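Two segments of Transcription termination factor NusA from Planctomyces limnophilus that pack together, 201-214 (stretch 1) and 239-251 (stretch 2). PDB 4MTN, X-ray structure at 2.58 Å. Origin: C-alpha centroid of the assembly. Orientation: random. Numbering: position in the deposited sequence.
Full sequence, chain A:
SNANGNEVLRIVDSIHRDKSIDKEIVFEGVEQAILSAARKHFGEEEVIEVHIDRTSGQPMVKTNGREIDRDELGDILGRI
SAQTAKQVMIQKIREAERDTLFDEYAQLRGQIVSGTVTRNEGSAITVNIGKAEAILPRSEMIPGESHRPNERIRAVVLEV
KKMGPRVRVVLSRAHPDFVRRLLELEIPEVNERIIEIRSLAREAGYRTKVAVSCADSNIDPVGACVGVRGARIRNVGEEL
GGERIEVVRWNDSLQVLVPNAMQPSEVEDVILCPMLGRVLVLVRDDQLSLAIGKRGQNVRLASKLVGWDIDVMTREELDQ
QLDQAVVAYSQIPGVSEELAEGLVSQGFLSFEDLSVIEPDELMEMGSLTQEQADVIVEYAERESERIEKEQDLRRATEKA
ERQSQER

Stretch 1, residues 201-214: AREAGYRTKVAVSC
Stretch 2 (239-251) ELGGERIEVVRWN

The two stretches form neighbouring parallel strands of one β-sheet, joined by a continuous ladder of backbone hydrogen bonds and reinforced by carboxylates of stretch 2 that gather the basic side chains of stretch 1.

Stretch 1 begins with strand 201-203, turns through Ala-204 to Tyr-206, and returns as a strand that starts at Arg-207, pairing with its own first arm: Lys-209 N bonds to Ala-201 O at 2.9 Å and Glu-203 N to Arg-207 O at 2.8 Å. Strand 244-249 lies along the returning arm, the two N-to-C directions 33° apart. The register is Arg-207 with Arg-244, Thr-208 with Ile-245, Lys-209 with Glu-246, Val-210 with Val-247 and Ala-211 with Val-248, with CA-CA separations of 4.4 to 4.9 Å.

In the usual parallel pattern, alternate residues on each strand bond to two partners that flank the residue opposite. Arg-244 N donates to Tyr-206 O (2.7 Å), and Thr-208 N to Arg-244 O (2.7 Å). Glu-246 N then reaches Thr-208 O (2.8 Å), Val-210 N reaches Glu-246 O (2.6 Å), and Val-248 N reaches Val-210 O (2.6 Å). Val-212 N to Val-248 O (3.0 Å) and Trp-250 N to Val-212 O (2.7 Å) complete the ladder, the last carrying it one residue beyond strand 244-249.

Arg-207, Lys-209, Ala-211, Arg-244, Glu-246 and Val-248 share one face. Glu-246 (chi1 m, chi2 t) divides its carboxylate between two salt bridges, OE2 to Arg-207 NH1 at 2.7 Å and OE1 to Lys-209 NZ at a very short 2.4 Å. Long basic chains suit these places because their ends can come nearer to the neighbouring strand: Arg-207 is t, t, m through chi3, and Lys-209 is m, t, t, m. Arg-244 CB lies over one face of the Arg-207 guanidinium, 3.6 Å from NH1. A water accepts from both Arg-207 NH1 (3.0 Å) and Arg-244 NE (2.7 Å), linking two like charges. Farther along, small Ala-211 places CB 4.2 Å from Val-248 CG2 and 4.0 Å from Trp-250 CE3, at the edge of the indole (chi1 t, chi2 -94°).

The other face carries Thr-208, Val-210, Ile-245 and Val-247. Here β-branched aliphatics suit both strand conformation and packing: buried Val-210 (t) brings CG2 within 4.0 Å of Ile-245 CG2 (Ile-245 m, t), while Val-212 CG2 meets Val-247 CG1 at 3.8 Å.

Before the ladder, Gly-241 and Gly-242 adopt positive phi, a conformation suited to glycine; Gly-241 ends a helix in a Schellman motif. Buried Glu-243, extended with chi1 and chi2 both t, then reaches the turn of stretch 1. Its OE1 accepts from Gly-205 N at 3.0 Å and forms a salt bridge with NH2 of the all-trans Arg-202 at 2.8 Å. Gly-205, at phi/psi 85/0, also suits glycine, since a CB would jam against the preceding carbonyl. Altogether, 965 Å² is buried between the stretches, both sides summed.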

# COMPACT_ATOMS: atom_id res chain seq x y z
N ALA A 201 6.09 7.82 6.26
CA ALA A 201 7.06 6.86 5.76
C ALA A 201 7.35 5.81 6.83
O ALA A 201 7.79 6.15 7.93
CB ALA A 201 8.34 7.56 5.34
N ARG A 202 7.10 4.54 6.52
CA ARG A 202 7.17 3.50 7.54
C ARG A 202 8.02 2.29 7.17
O ARG A 202 7.95 1.78 6.05
CB ARG A 202 5.76 3.03 7.89
CG ARG A 202 5.73 1.97 8.98
CD ARG A 202 4.33 1.48 9.29
NE ARG A 202 4.30 0.72 10.53
CZ ARG A 202 3.28 -0.04 10.93
NH1 ARG A 202 2.20 -0.14 10.17
NH2 ARG A 202 3.36 -0.70 12.07
N GLU A 203 8.83 1.84 8.13
CA GLU A 203 9.37 0.49 8.11
C GLU A 203 8.78 -0.25 9.31
O GLU A 203 9.13 0.02 10.45
CB GLU A 203 10.90 0.50 8.17
CG GLU A 203 11.56 0.97 6.89
CD GLU A 203 13.05 0.72 6.88
OE1 GLU A 203 13.55 0.01 7.78
OE2 GLU A 203 13.73 1.24 5.97
N ALA A 204 7.88 -1.19 9.02
CA ALA A 204 7.03 -1.79 10.04
C ALA A 204 7.81 -2.49 11.15
O ALA A 204 8.66 -3.34 10.90
CB ALA A 204 6.06 -2.78 9.40
N GLY A 205 7.50 -2.11 12.39
CA GLY A 205 8.13 -2.71 13.56
C GLY A 205 9.45 -2.05 13.92
O GLY A 205 10.09 -2.45 14.89
N TYR A 206 9.85 -1.05 13.16
CA TYR A 206 11.13 -0.40 13.38
C TYR A 206 11.03 1.12 13.52
O TYR A 206 11.23 1.65 14.61
CB TYR A 206 12.10 -0.76 12.25
CG TYR A 206 12.48 -2.23 12.24
CD1 TYR A 206 11.79 -3.14 11.46
CD2 TYR A 206 13.53 -2.69 13.02
CE1 TYR A 206 12.14 -4.48 11.45
CE2 TYR A 206 13.89 -4.03 13.02
CZ TYR A 206 13.19 -4.92 12.24
OH TYR A 206 13.54 -6.25 12.24
N ARG A 207 10.73 1.81 12.43
CA ARG A 207 10.71 3.27 12.46
C ARG A 207 9.70 3.89 11.50
O ARG A 207 9.50 3.40 10.39
CB ARG A 207 12.11 3.81 12.15
CG ARG A 207 12.28 5.30 12.43
CD ARG A 207 13.74 5.71 12.35
NE ARG A 207 14.57 4.97 13.30
CZ ARG A 207 14.76 5.33 14.57
NH1 ARG A 207 14.19 6.43 15.04
NH2 ARG A 207 15.53 4.59 15.36
N THR A 208 9.07 4.98 11.94
CA THR A 208 8.11 5.71 11.12
C THR A 208 8.32 7.22 11.23
O THR A 208 8.31 7.78 12.33
CB THR A 208 6.66 5.39 11.52
OG1 THR A 208 6.43 3.98 11.40
CG2 THR A 208 5.68 6.13 10.63
N LYS A 209 8.50 7.88 10.09
CA LYS A 209 8.61 9.34 10.06
C LYS A 209 7.27 9.97 9.72
O LYS A 209 6.64 9.63 8.71
CB LYS A 209 9.67 9.78 9.05
CG LYS A 209 11.11 9.55 9.50
CD LYS A 209 12.10 10.06 8.46
CE LYS A 209 13.54 9.87 8.91
NZ LYS A 209 13.84 10.63 10.15
N VAL A 210 6.83 10.91 10.55
CA VAL A 210 5.54 11.57 10.38
C VAL A 210 5.68 13.07 10.16
O VAL A 210 6.23 13.78 11.00
CB VAL A 210 4.62 11.34 11.60
CG1 VAL A 210 3.22 11.88 11.32
CG2 VAL A 210 4.58 9.87 11.98
N ALA A 211 5.17 13.55 9.02
CA ALA A 211 5.19 14.98 8.73
C ALA A 211 3.80 15.58 8.93
O ALA A 211 2.83 15.17 8.29
CB ALA A 211 5.67 15.22 7.31
N VAL A 212 3.71 16.55 9.83
CA VAL A 212 2.42 17.15 10.19
C VAL A 212 2.40 18.66 9.94
O VAL A 212 3.44 19.30 9.82
CB VAL A 212 2.08 16.89 11.67
CG1 VAL A 212 1.95 15.40 11.94
CG2 VAL A 212 3.15 17.51 12.58
N SER A 213 1.19 19.22 9.85
CA SER A 213 1.02 20.65 9.62
C SER A 213 -0.27 21.16 10.25
O SER A 213 -1.15 20.38 10.61
CB SER A 213 1.03 20.96 8.13
OG SER A 213 -0.18 20.54 7.52
N CYS A 214 -0.36 22.48 10.40
CA CYS A 214 -1.55 23.11 10.95
C CYS A 214 -1.96 24.33 10.13
O CYS A 214 -1.10 25.05 9.62
CB CYS A 214 -1.32 23.51 12.41
SG CYS A 214 -2.77 24.26 13.20
N GLU A 239 1.96 -0.07 20.73
CA GLU A 239 0.93 -0.87 20.07
C GLU A 239 1.50 -1.52 18.82
O GLU A 239 0.98 -2.53 18.34
CB GLU A 239 -0.29 -0.01 19.72
CG GLU A 239 -1.07 0.47 20.93
CD GLU A 239 -2.07 1.56 20.58
OE1 GLU A 239 -2.04 2.06 19.44
OE2 GLU A 239 -2.89 1.92 21.46
N LEU A 240 2.57 -0.94 18.29
CA LEU A 240 3.24 -1.46 17.11
C LEU A 240 4.42 -2.35 17.49
O LEU A 240 5.15 -2.83 16.62
CB LEU A 240 3.71 -0.31 16.22
CG LEU A 240 2.61 0.61 15.72
CD1 LEU A 240 3.19 1.73 14.87
CD2 LEU A 240 1.56 -0.17 14.94
N GLY A 241 4.61 -2.58 18.78
CA GLY A 241 5.66 -3.46 19.26
C GLY A 241 7.00 -2.79 19.49
O GLY A 241 8.04 -3.44 19.40
N GLY A 242 6.98 -1.50 19.79
CA GLY A 242 8.20 -0.77 20.06
C GLY A 242 8.75 -0.04 18.85
O GLY A 242 9.93 0.32 18.81
N GLU A 243 7.90 0.16 17.85
CA GLU A 243 8.28 0.89 16.65
C GLU A 243 8.55 2.36 16.96
O GLU A 243 7.75 3.02 17.61
CB GLU A 243 7.19 0.75 15.58
CG GLU A 243 7.45 1.51 14.30
CD GLU A 243 6.46 1.16 13.20
OE1 GLU A 243 5.73 0.16 13.36
OE2 GLU A 243 6.41 1.89 12.19
N ARG A 244 9.69 2.86 16.49
CA ARG A 244 10.08 4.25 16.74
C ARG A 244 9.31 5.22 15.86
O ARG A 244 9.22 5.04 14.65
CB ARG A 244 11.58 4.43 16.54
CG ARG A 244 12.44 3.72 17.58
CD ARG A 244 12.04 4.14 18.98
NE ARG A 244 12.08 5.59 19.15
CZ ARG A 244 11.59 6.24 20.20
NH1 ARG A 244 11.00 5.56 21.18
NH2 ARG A 244 11.67 7.56 20.27
N ILE A 245 8.76 6.27 16.47
CA ILE A 245 7.96 7.24 15.73
C ILE A 245 8.53 8.65 15.83
O ILE A 245 8.62 9.23 16.91
CB ILE A 245 6.50 7.25 16.24
CG1 ILE A 245 5.87 5.87 16.08
CG2 ILE A 245 5.69 8.30 15.49
CD1 ILE A 245 4.44 5.79 16.55
N GLU A 246 8.93 9.19 14.68
CA GLU A 246 9.45 10.56 14.62
C GLU A 246 8.43 11.49 13.97
O GLU A 246 8.05 11.31 12.82
CB GLU A 246 10.76 10.60 13.83
CG GLU A 246 11.81 9.60 14.28
CD GLU A 246 13.02 9.58 13.37
OE1 GLU A 246 13.10 10.44 12.47
OE2 GLU A 246 13.88 8.70 13.54
N VAL A 247 8.00 12.50 14.72
CA VAL A 247 7.08 13.49 14.19
C VAL A 247 7.82 14.77 13.83
O VAL A 247 8.43 15.40 14.69
CB VAL A 247 5.95 13.82 15.18
CG1 VAL A 247 5.01 14.86 14.59
CG2 VAL A 247 5.19 12.56 15.55
N VAL A 248 7.77 15.15 12.56
CA VAL A 248 8.43 16.37 12.10
C VAL A 248 7.43 17.33 11.47
O VAL A 248 6.25 17.01 11.32
CB VAL A 248 9.55 16.06 11.10
CG1 VAL A 248 10.65 15.24 11.76
CG2 VAL A 248 8.99 15.32 9.89
N ARG A 249 7.92 18.50 11.08
CA ARG A 249 7.05 19.54 10.53
C ARG A 249 7.01 19.48 9.01
O ARG A 249 8.05 19.44 8.35
CB ARG A 249 7.52 20.92 11.00
CG ARG A 249 6.55 22.05 10.66
CD ARG A 249 7.19 23.41 10.88
NE ARG A 249 7.56 23.64 12.27
CZ ARG A 249 6.89 24.43 13.10
NH1 ARG A 249 5.81 25.08 12.68
NH2 ARG A 249 7.30 24.58 14.35
N TRP A 250 5.80 19.47 8.46
CA TRP A 250 5.62 19.49 7.02
C TRP A 250 5.80 20.90 6.46
O TRP A 250 5.41 21.88 7.09
CB TRP A 250 4.25 18.95 6.63
CG TRP A 250 3.90 19.19 5.18
CD1 TRP A 250 3.19 20.24 4.67
CD2 TRP A 250 4.27 18.37 4.07
NE1 TRP A 250 3.09 20.12 3.31
CE2 TRP A 250 3.74 18.98 2.91
CE3 TRP A 250 4.98 17.18 3.93
CZ2 TRP A 250 3.91 18.44 1.64
CZ3 TRP A 250 5.15 16.64 2.66
CH2 TRP A 250 4.61 17.28 1.54
N ASN A 251 6.40 20.99 5.28
CA ASN A 251 6.54 22.26 4.58
C ASN A 251 6.49 22.05 3.07
O ASN A 251 6.93 21.02 2.56
CB ASN A 251 7.84 22.95 4.98
CG ASN A 251 7.86 24.43 4.62
OD1 ASN A 251 7.59 24.80 3.48
ND2 ASN A 251 8.16 25.27 5.59
O HOH W 1 14.29 6.73 18.03